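Glycoside hydrolase family protein (Novosphingobium sp. PP1Y, PDB 6Q2F) probably hydrolyses glycosides at terminal alpha-L-rhamnose residues, acting as a bacterial alpha-L-rhamnosidase. Local coordinates at residues K466-A471 with W512-L517; T882-D887 with S916-F921; G64-D69 with P108-A113. One frame throughout, in Å; residues are numbered along the deposited sequence.

Contact 1: K466-A471 with W512-L517; sequences KFDGEA and WTPRML
In the (beta/alpha)8 barrel region, the capped start of helix 469-487, which precedes barrel strand 497-502, meets the loop that follows this strand and enters helix 516-524. Trp512 points its side chain away, where its ring meets that of Tyr445, and offers only its backbone: its O lies at the edge of the Phe467 ring, 4.1 Å from CD2. Thr513 carries the contact. Its OG1 is anti to the backbone N (chi1 -165°), CB meets Phe467 CB at 3.6 Å, CG2 leans on the same carbon, and OG1 passes Asp468 CB. Thr513 OG1 is hydrogen-bonded to Asp465 OD2 and accepts from a water at 2.7 Å. Pro514 crosses the Asp468 carboxylate at about a right angle, CD beside OD2. Arg515 N donates to the same water, which gives its second proton to Asp468 OD2, 3.2 Å away, so one water ties three groups. The other oxygen, Asp468 OD1, caps the helix by accepting from Ala471 N at 2.9 Å. Selenomethionine Met516 closes a type I turn, its N bonded to Thr513 O at 2.9 Å, and its CB sits 3.6 Å above one face of the Trp512 ring.

Contact 2: T882-D887 with S916-F921; sequences TFTGAD and SIEAHF
Strand 881-884 lies at an edge of a large antiparallel sheet, and 882-884 pairs here with 916-921 at 147° between strand directions. Two hydrogen-bonded pairs supply four backbone bonds. Thr882 N donates to His920 O at 3.1 Å, and His920 N returns the bond to Thr882 O at 2.8 Å. Thr884 N reaches Glu918 O at 3.0 Å; Glu918 N answers at 2.8 Å from Thr884 O, approaching 28° above the carbonyl plane where the other three lie in it. Ile917 and Ala919 use their backbones on the far side, bonding to Leu954 and Val952 of strand 949-956.

At Gly885 the pairing ends. Its phi of 95° suits glycine, and a CB would clash with Ser916 O. Gly885 O and Ser916 O, two acceptors, stand 3.1 Å apart; a water accepts from Ser916 N and donates to Gly885 O, bridging the two segments beyond the last backbone bond.

Thr882, Thr884, Glu918 and His920 share one face. Thr882 CG2 lies alongside His920 CB, and Thr884 OG1 alongside Glu918 CB. A second water, in the plane of the imidazole at its edge, joins Thr884 OG1 at 2.7 Å to His920 NE2 at 2.8 Å, with a weak bond to Glu918 OE1. His920 ND1 is hydrogen-bonded to Glu949, so both ring nitrogens have partners, and the carboxylate would probably polarise the ring.

On the face of Phe883 and Ala919 the contact is apolar: Ile917 sets CD1 against Phe883 CB, and its CG2 meets Ala886 CB in the loop beyond the strand. Glu918 O, besides accepting from Thr884 N, takes a CA-H...O contact from Phe883 CA at 3.2 Å.

Contact 3: G64-D69 with P108-A113; sequences GNITKD and PEWKDA
Two bends in the Lys68 chain, at chi2 (148°) and chi3 (102°), bring its amine to Asp112, whose CG stands anti to the backbone N. Ile66 has CG1 beside its backbone N and CG2 anti to it, so its two branches reach separate partners. The contact joins the starts of two successive outer helices of the (beta/alpha)8 barrel, 68-81 and 108-124, which flank strand 85-91 in sequence. Ile66 crosses Trp110 obliquely, with CD1 3.7 Å from Trp110 CD1, while its CG2 rests on Ala113 CB at 4.0 Å. The indole N-H is spent elsewhere: Trp110 NE1 is hydrogen-bonded to Asp90 OD1, which ties the ring to the strand between the helices. Thr67, the N-cap of helix 68-81, turns away and caps Gly70 N; Lys68, the first residue of the helix, points toward 108-113. Lys68 lays CG over Ala113 CA at 4.0 Å and runs on to the carboxylate. Outside the buried contacts of Ile66 lies a salt bridge, in which Lys68 NZ donates to Asp112 OD2 at 2.6 Å. An alanine in place of Asp112 would remove this salt bridge and would probably leave the bent Lys68 chain more mobile. The amine meets Asp112 OD2 from above the carboxylate plane, 30° out of it.

How the contacts relate
Contacts 1 and 3 are largely buried and belong to the barrel, their centres about 37 Å apart; contact 2 is a surface pairing in a separate antiparallel sheet, about 54 and 55 Å from them, centre to centre. Helix 469-487 links contacts 1 and 3: it begins in contact 1, and further along its Tyr483 packs on Trp110 of contact 3. Between the segments of contact 1 the chain passes through Asp503 and Ser504 of the sodium site. The chemistry follows the place: contact 1 joins two loops leading into helices through aliphatic contacts and a shared water, contact 3 joins helix starts through aliphatic contacts and one ion pair, and contact 2 relies on backbone hydrogen bonds.

Contact 1: K466-A471 with W512-L517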
# COMPACT_ATOMS: atom_id res chain seq x y z
N LYS A 466 -14.83 6.13 -11.03
CA LYS A 466 -13.40 6.04 -11.28
C LYS A 466 -13.08 5.53 -12.68
O LYS A 466 -11.91 5.61 -13.10
CB LYS A 466 -12.75 5.14 -10.23
CG LYS A 466 -13.12 5.49 -8.77
CD LYS A 466 -12.29 6.67 -8.26
CE LYS A 466 -12.71 7.07 -6.83
NZ LYS A 466 -13.56 8.32 -6.79
N PHE A 467 -14.06 4.99 -13.40
CA PHE A 467 -13.85 4.46 -14.75
C PHE A 467 -14.24 5.44 -15.84
O PHE A 467 -14.12 5.10 -17.02
CB PHE A 467 -14.63 3.15 -14.91
CG PHE A 467 -14.47 2.20 -13.75
CD1 PHE A 467 -13.22 1.69 -13.42
CD2 PHE A 467 -15.58 1.80 -13.00
CE1 PHE A 467 -13.06 0.82 -12.36
CE2 PHE A 467 -15.42 0.93 -11.93
CZ PHE A 467 -14.16 0.44 -11.60
N ASP A 468 -14.70 6.64 -15.48
CA ASP A 468 -15.22 7.63 -16.42
C ASP A 468 -14.32 8.86 -16.41
O ASP A 468 -14.42 9.69 -15.51
CB ASP A 468 -16.67 8.00 -16.07
CG ASP A 468 -17.31 8.91 -17.11
OD1 ASP A 468 -16.73 9.96 -17.45
OD2 ASP A 468 -18.41 8.56 -17.60
N GLY A 469 -13.47 8.97 -17.43
CA GLY A 469 -12.46 10.03 -17.44
C GLY A 469 -13.05 11.43 -17.39
O GLY A 469 -12.52 12.32 -16.73
N GLU A 470 -14.15 11.65 -18.13
CA GLU A 470 -14.77 12.96 -18.11
C GLU A 470 -15.29 13.31 -16.72
O GLU A 470 -15.17 14.45 -16.28
CB GLU A 470 -15.90 13.02 -19.14
CG GLU A 470 -16.75 14.28 -19.04
CD GLU A 470 -15.96 15.55 -19.32
OE1 GLU A 470 -14.89 15.47 -20.00
OE2 GLU A 470 -16.40 16.62 -18.87
N ALA A 471 -15.91 12.35 -16.04
CA ALA A 471 -16.46 12.62 -14.72
C ALA A 471 -15.34 12.93 -13.73
O ALA A 471 -15.43 13.87 -12.93
CB ALA A 471 -17.29 11.43 -14.23
N TRP A 512 -19.61 -0.97 -13.29
CA TRP A 512 -20.23 -0.45 -14.50
C TRP A 512 -19.82 1.00 -14.69
O TRP A 512 -19.59 1.75 -13.74
CB TRP A 512 -21.77 -0.55 -14.49
CG TRP A 512 -22.35 0.04 -15.74
CD1 TRP A 512 -22.92 1.25 -15.89
CD2 TRP A 512 -22.32 -0.55 -17.05
NE1 TRP A 512 -23.29 1.46 -17.20
CE2 TRP A 512 -22.91 0.36 -17.94
CE3 TRP A 512 -21.86 -1.78 -17.56
CZ2 TRP A 512 -23.08 0.10 -19.29
CZ3 TRP A 512 -22.00 -2.03 -18.91
CH2 TRP A 512 -22.61 -1.10 -19.76
N THR A 513 -19.72 1.39 -15.96
CA THR A 513 -19.52 2.79 -16.30
C THR A 513 -20.14 2.96 -17.68
O THR A 513 -20.16 2.01 -18.46
CB THR A 513 -18.02 3.17 -16.26
OG1 THR A 513 -17.87 4.60 -16.25
CG2 THR A 513 -17.25 2.57 -17.44
N PRO A 514 -20.70 4.14 -17.99
CA PRO A 514 -21.58 4.24 -19.17
C PRO A 514 -20.93 3.86 -20.50
O PRO A 514 -21.60 3.28 -21.36
CB PRO A 514 -22.04 5.70 -19.13
CG PRO A 514 -22.05 6.03 -17.66
CD PRO A 514 -20.78 5.33 -17.13
N ARG A 515 -19.64 4.14 -20.69
CA ARG A 515 -18.94 3.80 -21.93
C ARG A 515 -18.39 2.39 -21.92
O ARG A 515 -17.65 2.04 -22.84
CB ARG A 515 -17.80 4.79 -22.19
CG ARG A 515 -18.26 6.26 -22.34
CD ARG A 515 -17.05 7.16 -22.59
NE ARG A 515 -17.44 8.54 -22.89
CZ ARG A 515 -17.15 9.17 -24.03
NH1 ARG A 515 -16.45 8.55 -24.97
NH2 ARG A 515 -17.55 10.42 -24.21
N MSE A 516 -18.73 1.58 -20.93
CA MSE A 516 -18.13 0.25 -20.75
C MSE A 516 -18.09 -0.64 -22.02
O MSE A 516 -17.06 -1.27 -22.29
CB MSE A 516 -18.87 -0.50 -19.65
CG MSE A 516 -18.24 -1.81 -19.29
SE MSE A 516 -16.54 -1.52 -18.40
CE MSE A 516 -15.95 -3.35 -18.39
N LEU A 517 -19.19 -0.71 -22.76
CA LEU A 517 -19.21 -1.58 -23.95
C LEU A 517 -18.18 -1.13 -24.98
O LEU A 517 -17.44 -1.96 -25.53
CB LEU A 517 -20.61 -1.63 -24.56
CG LEU A 517 -21.66 -2.25 -23.63
CD1 LEU A 517 -23.01 -2.39 -24.33
CD2 LEU A 517 -21.17 -3.61 -23.11
O HOH W 1 -17.86 5.68 -18.77

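Contact 2: T882-D887 with S916-F921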
# COMPACT_ATOMS: atom_id res chain seq x y z
N THR A 882 27.10 -9.67 -2.51
CA THR A 882 27.04 -10.83 -1.64
C THR A 882 28.09 -10.65 -0.55
O THR A 882 28.87 -9.70 -0.58
CB THR A 882 27.26 -12.14 -2.41
OG1 THR A 882 26.89 -13.23 -1.56
CG2 THR A 882 28.73 -12.26 -2.78
N PHE A 883 28.10 -11.57 0.41
CA PHE A 883 28.95 -11.38 1.58
C PHE A 883 29.20 -12.70 2.29
O PHE A 883 28.34 -13.60 2.29
CB PHE A 883 28.32 -10.38 2.56
CG PHE A 883 26.97 -10.78 3.05
CD1 PHE A 883 26.83 -11.59 4.17
CD2 PHE A 883 25.82 -10.35 2.39
CE1 PHE A 883 25.57 -11.96 4.63
CE2 PHE A 883 24.55 -10.72 2.85
CZ PHE A 883 24.43 -11.53 3.97
N THR A 884 30.38 -12.80 2.90
CA THR A 884 30.74 -13.92 3.75
C THR A 884 31.05 -13.41 5.15
O THR A 884 31.26 -12.21 5.35
CB THR A 884 31.95 -14.70 3.21
OG1 THR A 884 33.11 -13.87 3.25
CG2 THR A 884 31.70 -15.10 1.76
N GLY A 885 31.09 -14.33 6.11
CA GLY A 885 31.49 -14.03 7.47
C GLY A 885 30.38 -13.74 8.45
O GLY A 885 30.66 -13.36 9.59
N ALA A 886 29.12 -13.88 8.05
CA ALA A 886 27.98 -13.73 8.94
C ALA A 886 27.34 -15.08 9.17
O ALA A 886 27.52 -16.02 8.40
CB ALA A 886 26.93 -12.76 8.35
N ASP A 887 26.54 -15.15 10.24
CA ASP A 887 25.78 -16.36 10.54
C ASP A 887 24.77 -16.65 9.43
O ASP A 887 24.48 -15.81 8.57
CB ASP A 887 25.05 -16.22 11.87
CG ASP A 887 26.00 -16.22 13.05
OD1 ASP A 887 26.73 -17.22 13.22
OD2 ASP A 887 26.00 -15.22 13.81
N SER A 916 30.62 -8.80 11.26
CA SER A 916 31.90 -8.55 10.61
C SER A 916 31.92 -9.40 9.35
O SER A 916 32.06 -10.62 9.44
CB SER A 916 33.08 -8.92 11.53
OG SER A 916 33.21 -7.99 12.59
N ILE A 917 31.76 -8.77 8.20
CA ILE A 917 31.62 -9.52 6.96
C ILE A 917 32.75 -9.15 6.00
O ILE A 917 33.47 -8.17 6.20
CB ILE A 917 30.27 -9.28 6.27
CG1 ILE A 917 30.14 -7.82 5.85
CG2 ILE A 917 29.12 -9.68 7.19
CD1 ILE A 917 28.84 -7.50 5.07
N GLU A 918 32.89 -9.95 4.95
CA GLU A 918 33.61 -9.56 3.75
C GLU A 918 32.56 -9.33 2.68
O GLU A 918 31.84 -10.26 2.30
CB GLU A 918 34.64 -10.61 3.33
CG GLU A 918 35.85 -10.71 4.26
CD GLU A 918 37.18 -10.75 3.51
OE1 GLU A 918 37.37 -11.64 2.64
OE2 GLU A 918 38.03 -9.87 3.77
N ALA A 919 32.45 -8.09 2.22
CA ALA A 919 31.39 -7.69 1.29
C ALA A 919 31.94 -7.68 -0.13
O ALA A 919 33.01 -7.11 -0.37
CB ALA A 919 30.84 -6.31 1.66
N HIS A 920 31.21 -8.32 -1.05
CA HIS A 920 31.61 -8.48 -2.45
C HIS A 920 30.70 -7.64 -3.33
O HIS A 920 29.49 -7.86 -3.34
CB HIS A 920 31.53 -9.94 -2.91
CG HIS A 920 32.48 -10.86 -2.20
ND1 HIS A 920 33.43 -11.60 -2.87
CD2 HIS A 920 32.64 -11.14 -0.88
CE1 HIS A 920 34.14 -12.30 -1.99
NE2 HIS A 920 33.67 -12.05 -0.78
N PHE A 921 31.28 -6.70 -4.06
CA PHE A 921 30.53 -5.82 -4.95
C PHE A 921 30.98 -6.07 -6.38
O PHE A 921 32.19 -6.21 -6.64
CB PHE A 921 30.72 -4.35 -4.58
CG PHE A 921 30.42 -4.04 -3.14
CD1 PHE A 921 31.38 -4.25 -2.17
CD2 PHE A 921 29.19 -3.55 -2.76
CE1 PHE A 921 31.12 -3.97 -0.85
CE2 PHE A 921 28.91 -3.27 -1.44
CZ PHE A 921 29.88 -3.48 -0.48
O HOH W 2 34.93 -13.47 1.31
O HOH W 3 29.73 -11.40 11.52

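Contact 3: G64-D69 with P108-A113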
# COMPACT_ATOMS: atom_id res chain seq x y z
N GLY A 64 -11.16 21.03 12.70
CA GLY A 64 -11.29 22.47 12.86
C GLY A 64 -10.35 23.10 13.88
O GLY A 64 -10.39 24.33 14.05
N ASN A 65 -9.51 22.32 14.56
CA ASN A 65 -8.54 22.87 15.52
C ASN A 65 -7.37 23.49 14.75
O ASN A 65 -6.33 22.87 14.53
CB ASN A 65 -8.06 21.78 16.46
CG ASN A 65 -9.08 21.47 17.55
OD1 ASN A 65 -9.40 22.33 18.35
ND2 ASN A 65 -9.58 20.24 17.58
N ILE A 66 -7.55 24.76 14.36
CA ILE A 66 -6.67 25.41 13.39
C ILE A 66 -6.52 26.87 13.78
O ILE A 66 -7.52 27.55 14.03
CB ILE A 66 -7.25 25.35 11.96
CG1 ILE A 66 -7.59 23.92 11.55
CG2 ILE A 66 -6.31 26.02 10.97
CD1 ILE A 66 -8.79 23.86 10.57
N THR A 67 -5.29 27.38 13.80
CA THR A 67 -5.07 28.82 13.88
C THR A 67 -3.91 29.19 12.97
O THR A 67 -3.00 28.39 12.73
CB THR A 67 -4.75 29.33 15.30
OG1 THR A 67 -3.49 28.82 15.73
CG2 THR A 67 -5.84 28.96 16.32
N LYS A 68 -3.94 30.43 12.46
CA LYS A 68 -2.81 30.94 11.70
C LYS A 68 -1.56 31.02 12.56
O LYS A 68 -0.45 30.74 12.09
CB LYS A 68 -3.15 32.29 11.11
CG LYS A 68 -3.97 32.17 9.81
CD LYS A 68 -4.93 33.33 9.66
CE LYS A 68 -4.38 34.33 8.68
NZ LYS A 68 -5.18 35.56 8.68
N ASP A 69 -1.71 31.41 13.83
CA ASP A 69 -0.57 31.48 14.71
C ASP A 69 0.13 30.14 14.80
O ASP A 69 1.36 30.07 14.73
CB ASP A 69 -1.01 31.94 16.10
CG ASP A 69 0.14 31.93 17.09
OD1 ASP A 69 1.03 32.77 16.96
OD2 ASP A 69 0.14 31.07 17.98
N PRO A 108 -14.92 31.22 5.06
CA PRO A 108 -13.92 32.29 4.95
C PRO A 108 -12.74 32.18 5.90
O PRO A 108 -11.59 32.24 5.46
CB PRO A 108 -14.75 33.55 5.20
CG PRO A 108 -16.07 33.19 4.48
CD PRO A 108 -16.29 31.74 4.85
N GLU A 109 -12.97 31.95 7.20
CA GLU A 109 -11.85 31.89 8.13
C GLU A 109 -10.97 30.67 7.87
O GLU A 109 -9.75 30.76 7.99
CB GLU A 109 -12.34 31.88 9.57
CG GLU A 109 -11.22 32.21 10.59
CD GLU A 109 -11.75 32.59 11.97
OE1 GLU A 109 -10.93 32.64 12.91
OE2 GLU A 109 -12.97 32.82 12.11
N TRP A 110 -11.58 29.54 7.51
CA TRP A 110 -10.81 28.38 7.11
C TRP A 110 -9.99 28.68 5.86
O TRP A 110 -8.79 28.35 5.78
CB TRP A 110 -11.73 27.18 6.87
CG TRP A 110 -11.00 25.90 6.64
CD1 TRP A 110 -10.72 24.93 7.58
CD2 TRP A 110 -10.45 25.43 5.40
NE1 TRP A 110 -10.02 23.90 6.99
CE2 TRP A 110 -9.85 24.18 5.65
CE3 TRP A 110 -10.41 25.95 4.11
CZ2 TRP A 110 -9.20 23.44 4.65
CZ3 TRP A 110 -9.76 25.20 3.09
CH2 TRP A 110 -9.18 23.96 3.38
N LYS A 111 -10.62 29.31 4.86
CA LYS A 111 -9.91 29.57 3.62
C LYS A 111 -8.75 30.53 3.84
O LYS A 111 -7.68 30.36 3.25
CB LYS A 111 -10.87 30.09 2.54
CG LYS A 111 -11.85 29.02 2.06
CD LYS A 111 -12.71 29.46 0.88
CE LYS A 111 -13.50 30.74 1.12
NZ LYS A 111 -14.25 31.08 -0.13
N ASP A 112 -8.95 31.52 4.70
CA ASP A 112 -7.87 32.44 5.01
C ASP A 112 -6.74 31.73 5.74
O ASP A 112 -5.56 32.01 5.50
CB ASP A 112 -8.40 33.61 5.83
CG ASP A 112 -7.42 34.76 5.88
OD1 ASP A 112 -6.95 35.19 4.79
OD2 ASP A 112 -7.09 35.22 6.98
N ALA A 113 -7.07 30.78 6.62
CA ALA A 113 -6.02 29.97 7.24
C ALA A 113 -5.24 29.19 6.20
O ALA A 113 -4.01 29.18 6.21
CB ALA A 113 -6.63 29.03 8.28